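Local atomic coordinates of cytochrome P450 reductase (Amycolatopsis methanolica 239, PDB entry 5OGX), a protein that transfers electrons from NADH, through FAD and a [2Fe-2S] cluster, to the cytochrome P450 partner that O-demethylates guaiacol and other lignin-derived aromatics. Residues 113-118 against 273-278; 149-154 against 159-164; 287-292 against 297-302. All coordinates share one frame; numbering follows the deposited sequence.

Interaction 1 of 3, residues 113-118 against 273-278; sequences IARDTR and SDEPDP
Arg-115 and Glu-275 meet head-on in a salt bridge that carries the whole contact between 113-118 and 273-278. The guanidinium presents its NH1/NH2 end: NH1 donates to Glu-275 OE1 at 3.0 Å, and NH2 reaches Glu-275 OE2 at 3.2 Å, on the syn lone pair of that oxygen. It is a two-pronged, end-on grip whose planes are twisted 72° apart, and both hydrogen bonds are well short of straight. Arg-115 gets there with CG anti to the backbone N (chi1 177°) and a bend at chi3. The guanidinium has a second acid, Asp-249, on NH1, while Arg-245 lies close by and forms a weak, long ion pair with Glu-275. The salt bridge ties the FAD-binding domain to a loop of the NAD-binding domain. Putting an alanine at Arg-115 would probably leave both Glu-275 and Asp-249 without this cationic mate at the domain boundary. The arginine's base is a type II turn from Ala-114 to Thr-117, closing the hairpin between strands 101-114 and 117-124, with a classic beta bulge where Ile-113 and Ala-114 face Thr-117. Within the turn, Thr-117 OG1 donates to Arg-115 O at 2.8 Å from above the carbonyl plane.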
# COMPACT_ATOMS: atom_id res chain seq x y z
N ILE A 113 -20.61 -0.93 -3.09
CA ILE A 113 -20.66 -1.87 -1.98
C ILE A 113 -20.97 -1.22 -0.64
O ILE A 113 -21.33 -1.94 0.30
CB ILE A 113 -19.36 -2.70 -1.88
CG1 ILE A 113 -18.13 -1.81 -1.61
CG2 ILE A 113 -19.15 -3.52 -3.15
CD1 ILE A 113 -16.85 -2.62 -1.43
N ALA A 114 -20.86 0.10 -0.53
CA ALA A 114 -21.13 0.81 0.71
C ALA A 114 -21.16 2.30 0.38
O ALA A 114 -20.85 2.70 -0.75
CB ALA A 114 -20.08 0.50 1.79
N ARG A 115 -21.54 3.11 1.37
CA ARG A 115 -21.56 4.55 1.17
C ARG A 115 -20.23 5.03 0.61
O ARG A 115 -19.17 4.79 1.19
CB ARG A 115 -21.85 5.28 2.48
CG ARG A 115 -21.82 6.80 2.34
CD ARG A 115 -22.44 7.47 3.55
NE ARG A 115 -21.71 7.17 4.78
CZ ARG A 115 -22.11 7.55 5.99
NH1 ARG A 115 -21.39 7.24 7.06
NH2 ARG A 115 -23.23 8.25 6.13
N ASP A 116 -20.29 5.69 -0.56
CA ASP A 116 -19.12 6.25 -1.23
C ASP A 116 -18.02 5.22 -1.47
O ASP A 116 -16.85 5.57 -1.52
CB ASP A 116 -18.54 7.43 -0.45
CG ASP A 116 -19.42 8.66 -0.52
OD1 ASP A 116 -20.20 8.79 -1.49
OD2 ASP A 116 -19.33 9.50 0.40
N THR A 117 -18.38 3.94 -1.63
CA THR A 117 -17.38 2.89 -1.75
C THR A 117 -17.72 1.97 -2.91
O THR A 117 -18.87 1.54 -3.05
CB THR A 117 -17.28 2.06 -0.45
OG1 THR A 117 -17.10 2.94 0.67
CG2 THR A 117 -16.11 1.11 -0.53
N ARG A 118 -16.72 1.68 -3.74
CA ARG A 118 -16.88 0.77 -4.87
C ARG A 118 -15.82 -0.32 -4.85
O ARG A 118 -14.66 -0.07 -4.51
CB ARG A 118 -16.80 1.52 -6.19
CG ARG A 118 -18.13 2.13 -6.57
CD ARG A 118 -18.09 2.89 -7.87
NE ARG A 118 -19.46 3.05 -8.34
CZ ARG A 118 -19.83 3.35 -9.58
NH1 ARG A 118 -18.92 3.54 -10.53
NH2 ARG A 118 -21.12 3.46 -9.86
N SER A 273 -16.91 6.41 14.10
CA SER A 273 -16.47 7.65 14.73
C SER A 273 -17.55 8.73 14.79
O SER A 273 -17.54 9.53 15.73
CB SER A 273 -15.26 8.20 13.97
OG SER A 273 -15.59 8.44 12.61
N ASP A 274 -18.47 8.78 13.83
CA ASP A 274 -19.41 9.88 13.70
C ASP A 274 -20.86 9.49 13.95
O ASP A 274 -21.59 10.24 14.60
CB ASP A 274 -19.31 10.50 12.29
CG ASP A 274 -17.95 11.12 12.01
OD1 ASP A 274 -17.05 11.04 12.86
OD2 ASP A 274 -17.79 11.69 10.91
N GLU A 275 -21.30 8.35 13.43
CA GLU A 275 -22.72 7.97 13.46
C GLU A 275 -22.89 6.73 14.32
O GLU A 275 -22.74 5.60 13.83
CB GLU A 275 -23.24 7.72 12.05
CG GLU A 275 -23.35 8.98 11.19
CD GLU A 275 -23.15 8.71 9.71
OE1 GLU A 275 -23.32 7.55 9.28
OE2 GLU A 275 -22.82 9.66 8.97
N PRO A 276 -23.24 6.88 15.60
CA PRO A 276 -23.28 5.71 16.49
C PRO A 276 -24.33 4.70 16.06
O PRO A 276 -25.34 5.03 15.44
CB PRO A 276 -23.63 6.32 17.85
CG PRO A 276 -24.36 7.59 17.51
CD PRO A 276 -23.69 8.11 16.27
N ASP A 277 -24.07 3.44 16.40
CA ASP A 277 -24.92 2.31 16.11
C ASP A 277 -24.75 1.36 17.29
O ASP A 277 -23.61 1.02 17.64
CB ASP A 277 -24.53 1.62 14.80
CG ASP A 277 -25.52 0.54 14.38
OD1 ASP A 277 -25.84 -0.34 15.20
OD2 ASP A 277 -25.96 0.57 13.21
N PRO A 278 -25.85 0.93 17.92
CA PRO A 278 -25.71 0.05 19.09
C PRO A 278 -25.01 -1.25 18.79
O PRO A 278 -24.45 -1.86 19.71
CB PRO A 278 -27.17 -0.20 19.52
CG PRO A 278 -27.96 0.88 18.88
CD PRO A 278 -27.25 1.23 17.61

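Interaction 2 of 3, residues 149-154 against 159-164; sequences YSLANT and KVLELH. With FAD (flavin-adenine dinucleotide), chain B.
Asn-153 has CG beside its backbone N (chi1 -59°) and its amide turned by chi2 of 59°, which aims both ends of the amide at the backbone of strand 160-166. Glu-162 instead runs out straight, CG anti to the backbone N (chi1 178°), and lays its chain along the methyl of Ala-152. The Asn-153 amide bridges two residues: OD1 accepts from Glu-162 N at 2.9 Å on an in-plane lone pair, and ND2 donates to Val-160 O at 2.7 Å. Together these bonds fix the rotation of the amide; ND2 also reaches Glu-157 O in the connecting turn. Beside it, Ala-152 N donates almost straight to Glu-162 O at 2.9 Å, the one backbone bond between the segments.

Ala-152 CB packs 3.7 Å from Glu-162 CD and, obliquely, against the His-164 ring. His-164 NE2 bonds Glu-162 OE2 in the ring plane, while Arg-255 and Arg-119 pair with the same oxygen and would favour a charged carboxylate. With Tyr-251 on ND1, the imidazole is held at both nitrogens. On the other side of the strand, Leu-151 CD2 touches both Leu-161 CB and Leu-163 CD2, with Val-136 and Leu-138 of strand 135-139 packed against these leucines.

Toward the flavin, Tyr-149 OH shares a hydrogen bond with FAD O4', and one water joins Ser-150 O, His-164 N and FAD O4. Ser-150 N donates to FAD O4 at 3.0 Å and FAD N3 donates to His-164 O at 2.7 Å. Arg-147 to Ser-150 read Arg-Gln-Tyr-Ser, the RxYS flavin-binding motif of ferredoxin-NADP reductase-like beta-barrels, whose serine N, together with His-164 O of strand 160-166, holds the O4/N3 edge of the isoalloxazine.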
# COMPACT_ATOMS: atom_id res chain seq x y z
N TYR A 149 -3.92 2.26 -5.96
CA TYR A 149 -5.00 1.51 -5.32
C TYR A 149 -4.45 0.18 -4.83
O TYR A 149 -3.84 -0.57 -5.59
CB TYR A 149 -6.20 1.31 -6.27
CG TYR A 149 -6.81 2.66 -6.53
CD1 TYR A 149 -7.54 3.30 -5.55
CD2 TYR A 149 -6.51 3.36 -7.69
CE1 TYR A 149 -8.04 4.59 -5.75
CE2 TYR A 149 -7.00 4.64 -7.90
CZ TYR A 149 -7.74 5.25 -6.92
OH TYR A 149 -8.20 6.53 -7.12
N SER A 150 -4.62 -0.07 -3.53
CA SER A 150 -4.12 -1.29 -2.91
C SER A 150 -4.87 -2.52 -3.41
O SER A 150 -6.08 -2.47 -3.66
CB SER A 150 -4.29 -1.21 -1.40
OG SER A 150 -3.60 -0.12 -0.85
N LEU A 151 -4.15 -3.63 -3.51
CA LEU A 151 -4.77 -4.92 -3.82
C LEU A 151 -5.37 -5.51 -2.56
O LEU A 151 -4.71 -5.56 -1.51
CB LEU A 151 -3.75 -5.88 -4.43
CG LEU A 151 -3.12 -5.43 -5.76
CD1 LEU A 151 -2.13 -6.48 -6.23
CD2 LEU A 151 -4.20 -5.21 -6.83
N ALA A 152 -6.62 -5.97 -2.65
CA ALA A 152 -7.19 -6.80 -1.59
C ALA A 152 -6.83 -8.27 -1.76
O ALA A 152 -7.18 -9.09 -0.89
CB ALA A 152 -8.72 -6.63 -1.57
N ASN A 153 -6.14 -8.61 -2.84
CA ASN A 153 -5.90 -9.99 -3.25
C ASN A 153 -4.93 -10.72 -2.35
O ASN A 153 -3.95 -10.15 -1.85
CB ASN A 153 -5.28 -10.04 -4.64
CG ASN A 153 -6.13 -9.40 -5.68
OD1 ASN A 153 -6.47 -8.22 -5.59
ND2 ASN A 153 -6.49 -10.17 -6.68
N THR A 154 -5.14 -12.03 -2.23
CA THR A 154 -4.02 -12.89 -1.89
C THR A 154 -3.26 -13.24 -3.17
O THR A 154 -3.77 -13.07 -4.28
CB THR A 154 -4.49 -14.16 -1.17
OG1 THR A 154 -5.56 -14.77 -1.92
CG2 THR A 154 -5.01 -13.82 0.22
N LYS A 159 -5.15 -13.31 -11.33
CA LYS A 159 -5.69 -12.92 -12.62
C LYS A 159 -6.80 -11.89 -12.55
O LYS A 159 -7.16 -11.33 -13.58
CB LYS A 159 -6.21 -14.16 -13.37
CG LYS A 159 -5.12 -15.05 -13.93
CD LYS A 159 -4.69 -14.57 -15.30
CE LYS A 159 -5.56 -15.19 -16.38
NZ LYS A 159 -5.46 -14.44 -17.66
N VAL A 160 -7.35 -11.63 -11.37
CA VAL A 160 -8.41 -10.64 -11.21
C VAL A 160 -8.04 -9.79 -10.02
O VAL A 160 -8.07 -10.26 -8.87
CB VAL A 160 -9.79 -11.29 -11.01
CG1 VAL A 160 -10.84 -10.21 -10.78
CG2 VAL A 160 -10.17 -12.17 -12.22
N LEU A 161 -7.66 -8.54 -10.27
CA LEU A 161 -7.25 -7.65 -9.19
C LEU A 161 -8.48 -7.03 -8.53
O LEU A 161 -9.43 -6.64 -9.21
CB LEU A 161 -6.33 -6.55 -9.72
CG LEU A 161 -5.12 -7.02 -10.54
CD1 LEU A 161 -4.29 -5.81 -11.00
CD2 LEU A 161 -4.22 -8.00 -9.75
N GLU A 162 -8.47 -6.97 -7.20
CA GLU A 162 -9.60 -6.45 -6.43
C GLU A 162 -9.19 -5.15 -5.76
O GLU A 162 -8.29 -5.15 -4.91
CB GLU A 162 -10.08 -7.46 -5.38
CG GLU A 162 -11.22 -6.93 -4.53
CD GLU A 162 -11.63 -7.89 -3.42
OE1 GLU A 162 -11.05 -8.98 -3.37
OE2 GLU A 162 -12.51 -7.54 -2.62
N LEU A 163 -9.88 -4.06 -6.10
CA LEU A 163 -9.64 -2.75 -5.51
C LEU A 163 -10.87 -2.30 -4.73
O LEU A 163 -12.01 -2.59 -5.12
CB LEU A 163 -9.32 -1.69 -6.60
CG LEU A 163 -8.36 -2.13 -7.70
CD1 LEU A 163 -8.21 -1.02 -8.76
CD2 LEU A 163 -7.02 -2.47 -7.10
N HIS A 164 -10.63 -1.58 -3.63
CA HIS A 164 -11.70 -0.92 -2.86
C HIS A 164 -11.46 0.57 -2.94
O HIS A 164 -10.46 1.07 -2.43
CB HIS A 164 -11.70 -1.36 -1.39
CG HIS A 164 -11.80 -2.84 -1.19
ND1 HIS A 164 -11.66 -3.43 0.05
CD2 HIS A 164 -12.03 -3.85 -2.07
CE1 HIS A 164 -11.80 -4.74 -0.07
NE2 HIS A 164 -12.03 -5.02 -1.34
PA FAD B . -7.75 14.17 -6.17
O1A FAD B . -8.23 14.83 -7.45
O2A FAD B . -6.28 13.86 -6.16
O5B FAD B . -8.09 15.12 -4.87
C5B FAD B . -9.19 16.00 -4.92
C4B FAD B . -9.07 16.96 -3.70
O4B FAD B . -9.36 16.31 -2.61
C3B FAD B . -7.62 17.44 -3.53
O3B FAD B . -7.63 18.72 -3.09
C2B FAD B . -7.02 16.47 -2.49
O2B FAD B . -5.86 17.07 -1.78
C1B FAD B . -8.03 16.21 -1.69
N9A FAD B . -8.02 14.84 -1.23
C8A FAD B . -7.36 13.82 -1.79
N7A FAD B . -7.63 12.72 -1.07
C5A FAD B . -8.48 13.07 -0.09
C6A FAD B . -9.07 12.33 0.91
N6A FAD B . -9.09 10.96 1.37
N1A FAD B . -9.89 12.92 1.77
C2A FAD B . -10.14 14.25 1.68
N3A FAD B . -9.56 14.99 0.69
C4A FAD B . -8.73 14.38 -0.19
N1 FAD B . -7.57 5.17 -2.19
C2 FAD B . -8.66 4.20 -2.14
O2 FAD B . -9.79 4.57 -2.20
N3 FAD B . -8.34 2.77 -2.05
C4 FAD B . -7.01 2.27 -1.98
O4 FAD B . -6.79 1.10 -1.89
C4X FAD B . -5.91 3.28 -2.01
N5 FAD B . -4.56 2.82 -1.97
C5X FAD B . -3.50 3.83 -1.98
C6 FAD B . -2.18 3.38 -1.88
C7 FAD B . -1.18 4.36 -1.90
C7M FAD B . 0.19 3.69 -1.80
C8 FAD B . -1.48 5.71 -2.01
C8M FAD B . -0.33 6.70 -2.04
C9 FAD B . -2.80 6.15 -2.10
C9A FAD B . -3.80 5.20 -2.08
N10 FAD B . -5.19 5.67 -2.18
C10 FAD B . -6.22 4.69 -2.12
C1' FAD B . -5.50 7.10 -2.36
C2' FAD B . -5.75 7.18 -3.93
O2' FAD B . -4.61 6.87 -4.71
C3' FAD B . -6.25 8.56 -4.42
O3' FAD B . -5.43 9.54 -3.86
C4' FAD B . -7.71 8.81 -4.00
O4' FAD B . -8.56 7.87 -4.61
C5' FAD B . -8.17 10.23 -4.41
O5' FAD B . -7.79 10.47 -5.75
P FAD B . -8.70 11.48 -6.67
O1P FAD B . -8.00 11.65 -7.99
O2P FAD B . -10.14 11.02 -6.73
O3P FAD B . -8.71 12.89 -5.83
O HOH W 1 -8.05 -0.78 -3.48

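Interaction 3 of 3, residues 287-292 against 297-302; sequences DAFVED and RGWSGW
Phe-289 and Trp-299 make the contact alone, the ring of the first turning its edge to the six-membered ring of the second. The centroids lie 5.5 Å apart with the planes at 65°, an edge-to-face pair tilted from a perpendicular T. Phe-289 CE1 does the touching: it stands over one face of the indole, nearer the border of the six-membered ring than its middle, 4.1 Å from Trp-299 CZ3 and equally near CE3. Phe-289 leaves helix 285-292 with CG anti to the backbone N (chi1 166°), which carries the phenyl across toward the strand side. Trp-299 comes the other way, and the side chains run antiparallel past one another.

The phenyl is the tightly packed partner. It is buried, lying on Val-211 and Ile-213 of strand 210-215 and on Tyr-241 of strand 238-244, with Phe-317 and Met-322 bordering it as well. Trp-299 is looser: partly exposed, it rests on Pro-209, Val-293 and Leu-239 at the border of the buried cluster, and no hydrogen bond crosses between the segments. Also on the helix, the exposed Glu-291 and the less exposed Asp-292 pair with Arg-281 instead of facing the strand segment, Asp-292 also bonding Tyr-241 OH.

Helix 285-292 leads through a short connection into strand 300-305, which lies between 210-215 and 327-331 in the parallel sheet. The aromatic pair joins the helix to the residue just before that strand, a helix packed on a parallel sheet as in the Rossmann-like NAD-binding domain of these reductases.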
# COMPACT_ATOMS: atom_id res chain seq x y z
N ASP A 287 -7.92 3.57 19.03
CA ASP A 287 -8.40 3.59 20.41
C ASP A 287 -9.02 2.26 20.81
O ASP A 287 -8.87 1.81 21.95
CB ASP A 287 -9.42 4.71 20.60
CG ASP A 287 -8.85 6.09 20.30
OD1 ASP A 287 -7.61 6.22 20.19
OD2 ASP A 287 -9.65 7.04 20.19
N ALA A 288 -9.76 1.62 19.90
CA ALA A 288 -10.42 0.36 20.24
C ALA A 288 -9.41 -0.76 20.47
O ALA A 288 -9.60 -1.60 21.36
CB ALA A 288 -11.41 -0.03 19.15
N PHE A 289 -8.34 -0.80 19.68
CA PHE A 289 -7.32 -1.82 19.92
C PHE A 289 -6.66 -1.62 21.27
O PHE A 289 -6.48 -2.57 22.03
CB PHE A 289 -6.26 -1.79 18.81
CG PHE A 289 -5.02 -2.56 19.16
CD1 PHE A 289 -5.03 -3.95 19.19
CD2 PHE A 289 -3.82 -1.89 19.42
CE1 PHE A 289 -3.90 -4.66 19.49
CE2 PHE A 289 -2.66 -2.61 19.72
CZ PHE A 289 -2.70 -3.99 19.76
N VAL A 290 -6.28 -0.37 21.57
CA VAL A 290 -5.65 -0.06 22.85
C VAL A 290 -6.55 -0.49 24.00
O VAL A 290 -6.08 -1.00 25.03
CB VAL A 290 -5.31 1.44 22.93
CG1 VAL A 290 -4.82 1.80 24.32
CG2 VAL A 290 -4.26 1.79 21.87
N GLU A 291 -7.87 -0.32 23.84
CA GLU A 291 -8.81 -0.77 24.87
C GLU A 291 -8.80 -2.29 25.01
O GLU A 291 -8.87 -2.81 26.13
CB GLU A 291 -10.23 -0.30 24.53
CG GLU A 291 -10.50 1.18 24.75
CD GLU A 291 -11.76 1.66 24.03
OE1 GLU A 291 -12.58 0.82 23.62
OE2 GLU A 291 -11.91 2.89 23.87
N ASP A 292 -8.74 -3.01 23.89
CA ASP A 292 -8.80 -4.47 23.90
C ASP A 292 -7.49 -5.11 24.36
O ASP A 292 -7.52 -6.18 24.98
CB ASP A 292 -9.13 -4.99 22.50
CG ASP A 292 -10.54 -4.65 22.06
OD1 ASP A 292 -11.37 -4.31 22.92
OD2 ASP A 292 -10.81 -4.74 20.85
N ARG A 297 3.29 -4.95 23.66
CA ARG A 297 4.61 -5.55 23.58
C ARG A 297 4.51 -6.97 23.04
O ARG A 297 3.71 -7.79 23.54
CB ARG A 297 5.29 -5.54 24.94
CG ARG A 297 6.78 -5.86 24.81
CD ARG A 297 7.57 -5.46 26.03
NE ARG A 297 8.99 -5.68 25.77
CZ ARG A 297 9.88 -5.96 26.72
NH1 ARG A 297 9.49 -6.05 27.98
NH2 ARG A 297 11.16 -6.16 26.41
N GLY A 298 5.30 -7.27 22.02
CA GLY A 298 5.29 -8.57 21.38
C GLY A 298 4.33 -8.67 20.22
O GLY A 298 4.31 -9.71 19.54
N TRP A 299 3.55 -7.62 19.96
CA TRP A 299 2.63 -7.58 18.84
C TRP A 299 3.30 -6.99 17.60
O TRP A 299 4.32 -6.31 17.69
CB TRP A 299 1.41 -6.72 19.20
CG TRP A 299 0.46 -7.46 20.06
CD1 TRP A 299 0.64 -7.85 21.35
CD2 TRP A 299 -0.82 -7.94 19.65
NE1 TRP A 299 -0.48 -8.54 21.80
CE2 TRP A 299 -1.39 -8.61 20.77
CE3 TRP A 299 -1.55 -7.86 18.46
CZ2 TRP A 299 -2.66 -9.20 20.72
CZ3 TRP A 299 -2.82 -8.44 18.41
CH2 TRP A 299 -3.36 -9.10 19.54
N SER A 300 2.74 -7.31 16.45
CA SER A 300 3.03 -6.59 15.22
C SER A 300 1.81 -5.76 14.87
O SER A 300 0.68 -6.13 15.22
CB SER A 300 3.39 -7.55 14.07
OG SER A 300 4.42 -8.46 14.45
N GLY A 301 2.03 -4.63 14.19
CA GLY A 301 0.92 -3.76 13.84
C GLY A 301 1.01 -3.26 12.42
O GLY A 301 2.08 -2.93 11.92
N TRP A 302 -0.15 -3.18 11.77
CA TRP A 302 -0.26 -2.84 10.36
C TRP A 302 -1.31 -1.76 10.24
O TRP A 302 -2.49 -2.01 10.50
CB TRP A 302 -0.66 -4.08 9.55
CG TRP A 302 0.32 -5.21 9.75
CD1 TRP A 302 0.47 -6.00 10.86
CD2 TRP A 302 1.29 -5.62 8.81
NE1 TRP A 302 1.51 -6.90 10.66
CE2 TRP A 302 2.02 -6.68 9.40
CE3 TRP A 302 1.62 -5.20 7.53
CZ2 TRP A 302 3.07 -7.31 8.75
CZ3 TRP A 302 2.67 -5.83 6.88
CH2 TRP A 302 3.38 -6.88 7.49

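Interaction 2 is the one that reaches the cofactor, holding the flavin ring directly. Interactions 1 and 2 share a sheet, since strands 117-124 and 160-166 are neighbours in the FAD-binding barrel; their centres are about 21 Å apart, and along the chain interaction 2 falls between the two segments of interaction 1. The side chain of Arg-115 lies about 7 Å from that of the FAD-binding Arg-166 and about 13 Å from the FAD itself. Interaction 1 spans the FAD- and NAD-binding domains, whereas interaction 3 stays within the latter, with its centre about 26 Å from that of interaction 2 and about 23 Å from that of interaction 1.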